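Local coordinates for BH0236 protein (Bacillus halodurans, PDB 5T7A) that probably binds beta-1,3-glucan as a family 56 carbohydrate-binding module, helping in the recognition and hydrolysis of that polysaccharide, at residues E46-F51 / E84-N89; V62-N67 / D94-S99. One frame throughout, in Å; residues are numbered along the deposited sequence. Where two conformers were deposited one is given.

Contact 1: residues E46-F51 / E84-N89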
# COMPACT_ATOMS: atom_id res chain seq x y z
N GLU A 46 -5.88 11.39 7.10
CA GLU A 46 -4.97 10.59 6.24
C GLU A 46 -4.72 9.22 6.80
O GLU A 46 -4.95 8.95 7.96
CB GLU A 46 -3.64 11.25 5.98
CG GLU A 46 -2.66 11.24 7.09
CD GLU A 46 -1.31 11.87 6.75
OE1 GLU A 46 -1.27 12.97 6.19
OE2 GLU A 46 -0.28 11.25 7.06
N VAL A 47 -4.32 8.31 5.90
CA VAL A 47 -3.76 7.01 6.31
C VAL A 47 -2.56 6.83 5.47
O VAL A 47 -2.41 7.47 4.38
CB VAL A 47 -4.71 5.79 6.12
CG1 VAL A 47 -6.08 6.06 6.77
CG2 VAL A 47 -4.94 5.47 4.65
N THR A 48 -1.66 5.92 5.90
CA THR A 48 -0.49 5.59 5.09
C THR A 48 -0.55 4.15 4.66
O THR A 48 -0.64 3.26 5.48
CB THR A 48 0.82 5.85 5.84
OG1 THR A 48 0.93 7.28 6.06
CG2 THR A 48 2.02 5.37 5.00
N ILE A 49 -0.50 3.92 3.36
CA ILE A 49 -0.28 2.54 2.84
C ILE A 49 1.20 2.28 2.92
O ILE A 49 2.02 3.09 2.41
CB ILE A 49 -0.71 2.38 1.37
CG1 ILE A 49 -2.21 2.73 1.20
CG2 ILE A 49 -0.50 0.94 0.91
CD1 ILE A 49 -2.66 2.84 -0.24
N PHE A 50 1.57 1.14 3.52
CA PHE A 50 2.98 0.82 3.65
C PHE A 50 3.24 -0.55 3.05
O PHE A 50 2.40 -1.42 3.03
CB PHE A 50 3.48 0.85 5.07
CG PHE A 50 3.03 -0.32 5.93
CD1 PHE A 50 1.78 -0.29 6.53
CD2 PHE A 50 3.83 -1.44 6.11
CE1 PHE A 50 1.37 -1.33 7.35
CE2 PHE A 50 3.42 -2.52 6.90
CZ PHE A 50 2.20 -2.47 7.54
N PHE A 51 4.47 -0.72 2.62
CA PHE A 51 4.97 -1.99 2.03
C PHE A 51 6.43 -2.17 2.48
O PHE A 51 7.29 -1.33 2.20
CB PHE A 51 4.87 -1.92 0.51
CG PHE A 51 5.21 -3.23 -0.21
CD1 PHE A 51 4.21 -4.14 -0.49
CD2 PHE A 51 6.53 -3.54 -0.52
CE1 PHE A 51 4.48 -5.35 -1.12
CE2 PHE A 51 6.80 -4.71 -1.13
CZ PHE A 51 5.82 -5.62 -1.41
N GLU A 84 6.06 3.84 1.12
CA GLU A 84 4.84 4.47 1.65
C GLU A 84 4.10 5.26 0.61
O GLU A 84 4.72 5.82 -0.32
CB GLU A 84 5.19 5.46 2.75
CG GLU A 84 5.78 4.76 3.94
CD GLU A 84 6.23 5.69 5.07
OE1 GLU A 84 6.89 6.75 4.77
OE2 GLU A 84 6.00 5.30 6.26
N ARG A 85 2.78 5.31 0.78
CA ARG A 85 1.92 6.22 0.04
C ARG A 85 0.85 6.72 1.03
O ARG A 85 0.05 5.95 1.53
CB ARG A 85 1.30 5.57 -1.18
CG ARG A 85 0.26 6.42 -1.87
CD ARG A 85 0.86 7.49 -2.70
NE ARG A 85 -0.22 8.38 -3.18
CZ ARG A 85 0.06 9.46 -3.89
NH1 ARG A 85 1.32 9.68 -4.24
NH2 ARG A 85 -0.93 10.27 -4.25
N VAL A 86 0.77 8.03 1.18
CA VAL A 86 -0.26 8.67 2.00
C VAL A 86 -1.53 8.86 1.16
O VAL A 86 -1.48 9.32 0.01
CB VAL A 86 0.27 10.02 2.59
CG1 VAL A 86 -0.82 10.74 3.37
CG2 VAL A 86 1.45 9.81 3.51
N VAL A 87 -2.65 8.45 1.70
CA VAL A 87 -3.94 8.63 1.08
C VAL A 87 -4.68 9.61 1.96
O VAL A 87 -4.93 9.35 3.15
CB VAL A 87 -4.72 7.34 0.99
CG1 VAL A 87 -6.08 7.60 0.36
CG2 VAL A 87 -3.94 6.37 0.14
N GLU A 88 -4.97 10.77 1.36
CA GLU A 88 -5.60 11.87 2.14
C GLU A 88 -7.09 11.91 1.98
O GLU A 88 -7.66 11.46 0.98
CB GLU A 88 -5.00 13.23 1.76
CG GLU A 88 -3.50 13.32 1.94
CD GLU A 88 -2.99 14.70 1.66
OE1 GLU A 88 -2.89 15.05 0.47
OE2 GLU A 88 -2.73 15.42 2.64
N ASN A 89 -7.75 12.37 3.03
CA ASN A 89 -9.18 12.65 3.05
C ASN A 89 -10.18 11.56 2.86
O ASN A 89 -11.28 11.81 2.38
CB ASN A 89 -9.47 13.86 2.14
CG ASN A 89 -8.68 15.06 2.58
OD1 ASN A 89 -7.97 15.69 1.78
ND2 ASN A 89 -8.70 15.32 3.91
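I49 and V87 meet on the buried face of two antiparallel strands, where CD1 of I49 lies 3.8 Å from CG2 of V87. The I49 chain gets there because CG1 stands opposite its own carbonyl carbon, chi1 -58°, and chi2 then stretches the ethyl arm out over the valine. V47, next along on the same face, runs side by side with V87, its CG2 4.1 Å from V87 CB. I39 covers both V47 and I49, and L64 and Y98 close over I49, so this face is tightly packed. Beneath it the backbones are joined by paired bonds: V47 N to V87 O and V87 N to V47 O, the latter 2.9 Å and nearly straight at 167°, then I49 and R85 in the same way.

The other face is looser and more open to solvent. Here the carboxylate end of E46 lies across V86, its CD 3.6 Å from CG1 of that valine, with no polar partner on the facing strand. Its OE1 sits 4.6 Å from OE2 of E88, a like-charge neighbour that would probably disfavour a closer approach. Replacing E46 by an alanine would take away CG and the carboxylate and is likely to leave V86 CG1 only partly covered, with CB alone still beside it. Further along, the T48 branches divide: OG1 approaches V86 CG2 at 3.6 Å, whereas CG2 rests against E84 CB. The E84 carboxylate itself turns to R40 and R79, with which it forms salt bridges.

The face of V47, I49 and V87 is apolar and covered, with R85 at its margin turning its end to Y74; the other mixes E46, T48, E84 and E88 with V86. This is the two-faced antiparallel pairing characteristic of a beta-sandwich, common among carbohydrate-binding modules.

Contact 2: residues V62-N67 / D94-S99. With EDO (1,2-ethanediol), chain E; EDO (1,2-ethanediol), chain F.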
# COMPACT_ATOMS: atom_id res chain seq x y z
N VAL A 62 2.08 1.22 -5.98
CA VAL A 62 0.81 0.89 -5.42
C VAL A 62 -0.30 1.22 -6.38
O VAL A 62 -0.22 2.23 -7.11
CB VAL A 62 0.60 1.57 -4.04
CG1 VAL A 62 0.59 3.09 -4.13
CG2 VAL A 62 -0.63 1.05 -3.36
N HIS A 63 -1.30 0.36 -6.41
CA HIS A 63 -2.53 0.48 -7.27
C HIS A 63 -3.67 0.63 -6.28
O HIS A 63 -3.75 -0.14 -5.32
CB HIS A 63 -2.72 -0.79 -8.08
CG HIS A 63 -1.46 -1.28 -8.72
ND1 HIS A 63 -0.79 -0.56 -9.70
CD2 HIS A 63 -0.69 -2.34 -8.46
CE1 HIS A 63 0.33 -1.18 -10.02
NE2 HIS A 63 0.41 -2.27 -9.29
N LEU A 64 -4.49 1.70 -6.41
CA LEU A 64 -5.55 1.90 -5.41
C LEU A 64 -6.83 2.36 -6.02
O LEU A 64 -6.85 2.97 -7.10
CB LEU A 64 -5.06 2.77 -4.26
CG LEU A 64 -4.65 4.21 -4.57
CD1 LEU A 64 -5.91 5.06 -4.57
CD2 LEU A 64 -3.61 4.71 -3.55
N LYS A 65 -7.90 2.05 -5.31
CA LYS A 65 -9.23 2.60 -5.65
C LYS A 65 -9.95 2.90 -4.39
O LYS A 65 -9.84 2.18 -3.40
CB LYS A 65 -10.05 1.53 -6.34
CG LYS A 65 -9.58 0.99 -7.63
CD LYS A 65 -10.34 -0.31 -7.92
CE LYS A 65 -9.91 -0.82 -9.25
NZ LYS A 65 -10.90 -1.77 -9.85
N VAL A 66 -10.83 3.89 -4.43
CA VAL A 66 -11.61 4.26 -3.27
C VAL A 66 -13.10 4.12 -3.64
O VAL A 66 -13.50 4.69 -4.66
CB VAL A 66 -11.33 5.69 -2.87
CG1 VAL A 66 -12.25 6.06 -1.70
CG2 VAL A 66 -9.87 5.94 -2.51
N ASN A 67 -13.86 3.38 -2.83
CA ASN A 67 -15.33 3.08 -3.09
C ASN A 67 -15.53 2.64 -4.55
O ASN A 67 -16.46 3.09 -5.26
CB ASN A 67 -16.15 4.33 -2.78
CG ASN A 67 -16.01 4.78 -1.32
OD1 ASN A 67 -15.95 3.94 -0.45
ND2 ASN A 67 -15.84 6.07 -1.09
N ASP A 94 -15.36 5.24 3.97
CA ASP A 94 -14.64 5.04 2.70
C ASP A 94 -14.01 3.63 2.68
O ASP A 94 -13.52 3.12 3.71
CB ASP A 94 -13.63 6.15 2.43
CG ASP A 94 -14.30 7.46 2.11
OD1 ASP A 94 -15.49 7.44 1.92
OD2 ASP A 94 -13.61 8.48 1.99
N VAL A 95 -14.13 2.95 1.53
CA VAL A 95 -13.43 1.68 1.29
C VAL A 95 -12.20 1.92 0.37
O VAL A 95 -12.31 2.37 -0.78
CB VAL A 95 -14.34 0.55 0.75
CG1 VAL A 95 -13.56 -0.63 0.29
CG2 VAL A 95 -15.35 0.13 1.80
N LEU A 96 -11.02 1.58 0.87
CA LEU A 96 -9.78 1.70 0.10
C LEU A 96 -9.34 0.29 -0.26
O LEU A 96 -9.13 -0.56 0.59
CB LEU A 96 -8.72 2.43 0.94
CG LEU A 96 -7.30 2.40 0.37
CD1 LEU A 96 -7.21 3.29 -0.84
CD2 LEU A 96 -6.38 2.93 1.46
N GLU A 97 -9.19 0.05 -1.56
CA GLU A 97 -8.64 -1.21 -2.05
C GLU A 97 -7.28 -0.91 -2.64
O GLU A 97 -7.10 0.09 -3.31
CB GLU A 97 -9.58 -1.90 -3.04
CG GLU A 97 -10.76 -2.59 -2.30
CD GLU A 97 -11.71 -3.17 -3.29
OE1 GLU A 97 -12.44 -2.36 -3.91
OE2 GLU A 97 -11.73 -4.42 -3.42
N TYR A 98 -6.31 -1.81 -2.44
CA TYR A 98 -4.94 -1.50 -2.79
C TYR A 98 -4.19 -2.78 -3.07
O TYR A 98 -4.45 -3.83 -2.49
CB TYR A 98 -4.23 -0.70 -1.70
CG TYR A 98 -4.18 -1.36 -0.34
CD1 TYR A 98 -5.28 -1.30 0.52
CD2 TYR A 98 -3.03 -1.98 0.13
CE1 TYR A 98 -5.25 -1.88 1.75
CE2 TYR A 98 -2.99 -2.56 1.34
CZ TYR A 98 -4.06 -2.52 2.17
OH TYR A 98 -3.99 -3.12 3.41
N SER A 99 -3.31 -2.69 -4.07
CA SER A 99 -2.43 -3.82 -4.44
C SER A 99 -1.08 -3.25 -4.77
O SER A 99 -0.94 -2.02 -4.88
CB SER A 99 -2.97 -4.57 -5.61
OG SER A 99 -3.18 -3.69 -6.71
C1 EDO E . -10.48 -3.74 -6.94
O1 EDO E . -11.28 -3.31 -8.03
C2 EDO E . -10.56 -5.23 -6.94
O2 EDO E . -11.35 -5.70 -5.86
C1 EDO F . -10.99 7.61 -6.20
O1 EDO F . -10.44 8.68 -6.94
C2 EDO F . -10.08 6.41 -6.45
O2 EDO F . -10.76 5.25 -6.93
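N67 closes one end of this strand pair against D94 and V95. Its CB carries the amide carbon CG beside the backbone N, chi1 -60°, which brings the group across to the facing segment; CG lies 3.9 Å from V95 N. From there the amide divides its work. OD1 accepts V95 N at 2.9 Å, an almost straight bond of 175°, although the donor stands above the amide carbonyl plane. ND2 reaches D94 OD1 in a weak bond of 3.3 Å, with the amide and carboxylate planes 76° apart. The N67 backbone N also donates to V95 O, so three bonds, one of them weak, tie N67 to V95 and to D94 just before the strand; the second carboxylate oxygen of D94 is taken by S91 N.

Inward from that end, K65 and E97 exchange backbone bonds, as do H63 and S99. The side chains of K65 and E97 share a face, but K65 NZ and E97 OE1 remain 6.2 Å apart. A 1,2-ethanediol, probably from the crystallisation liquor, lies between the two side chains: its O2 donates to E97 OE2 at 2.8 Å, and its O1 is very close to K65 NZ. On the same face the H63 ring nitrogens bond to N73 and T101. The reverse face is apolar, with L96 CD1 4.1 Å from both L64 CB and V66 CG2.

Strand 60-66 lies between 72-79 and 95-103 in the sheet, with 108-117 beyond the latter. W113 of that outermost strand forms a cation-pi contact with K65 and also touches H63, whereas I49 of strand 46-53 covers V62, L64, L96 and Y98 from the inner face.

In the fold
Contact 1 and contact 2 have centres 11 Å apart and meet through their apolar faces. I49 is the main bridge: its CD1 comes within 3.9 Å of L64 CD2, and its CG2 is equally close to Y98 CD2. V87 CG2 adds a second approach to L64 CD2 at 4.1 Å, while R85 CB packs on V62 CG1 at 3.9 Å. The two strand pairs therefore face one another across a shared hydrophobic interior. Along the chain they interleave, since 46-51 is followed by 62-67, then 84-89, then 94-99. The ethanediol at K65 and E97 sits on the side of contact 2 turned from contact 1; its place says nothing by itself about where glucan binds.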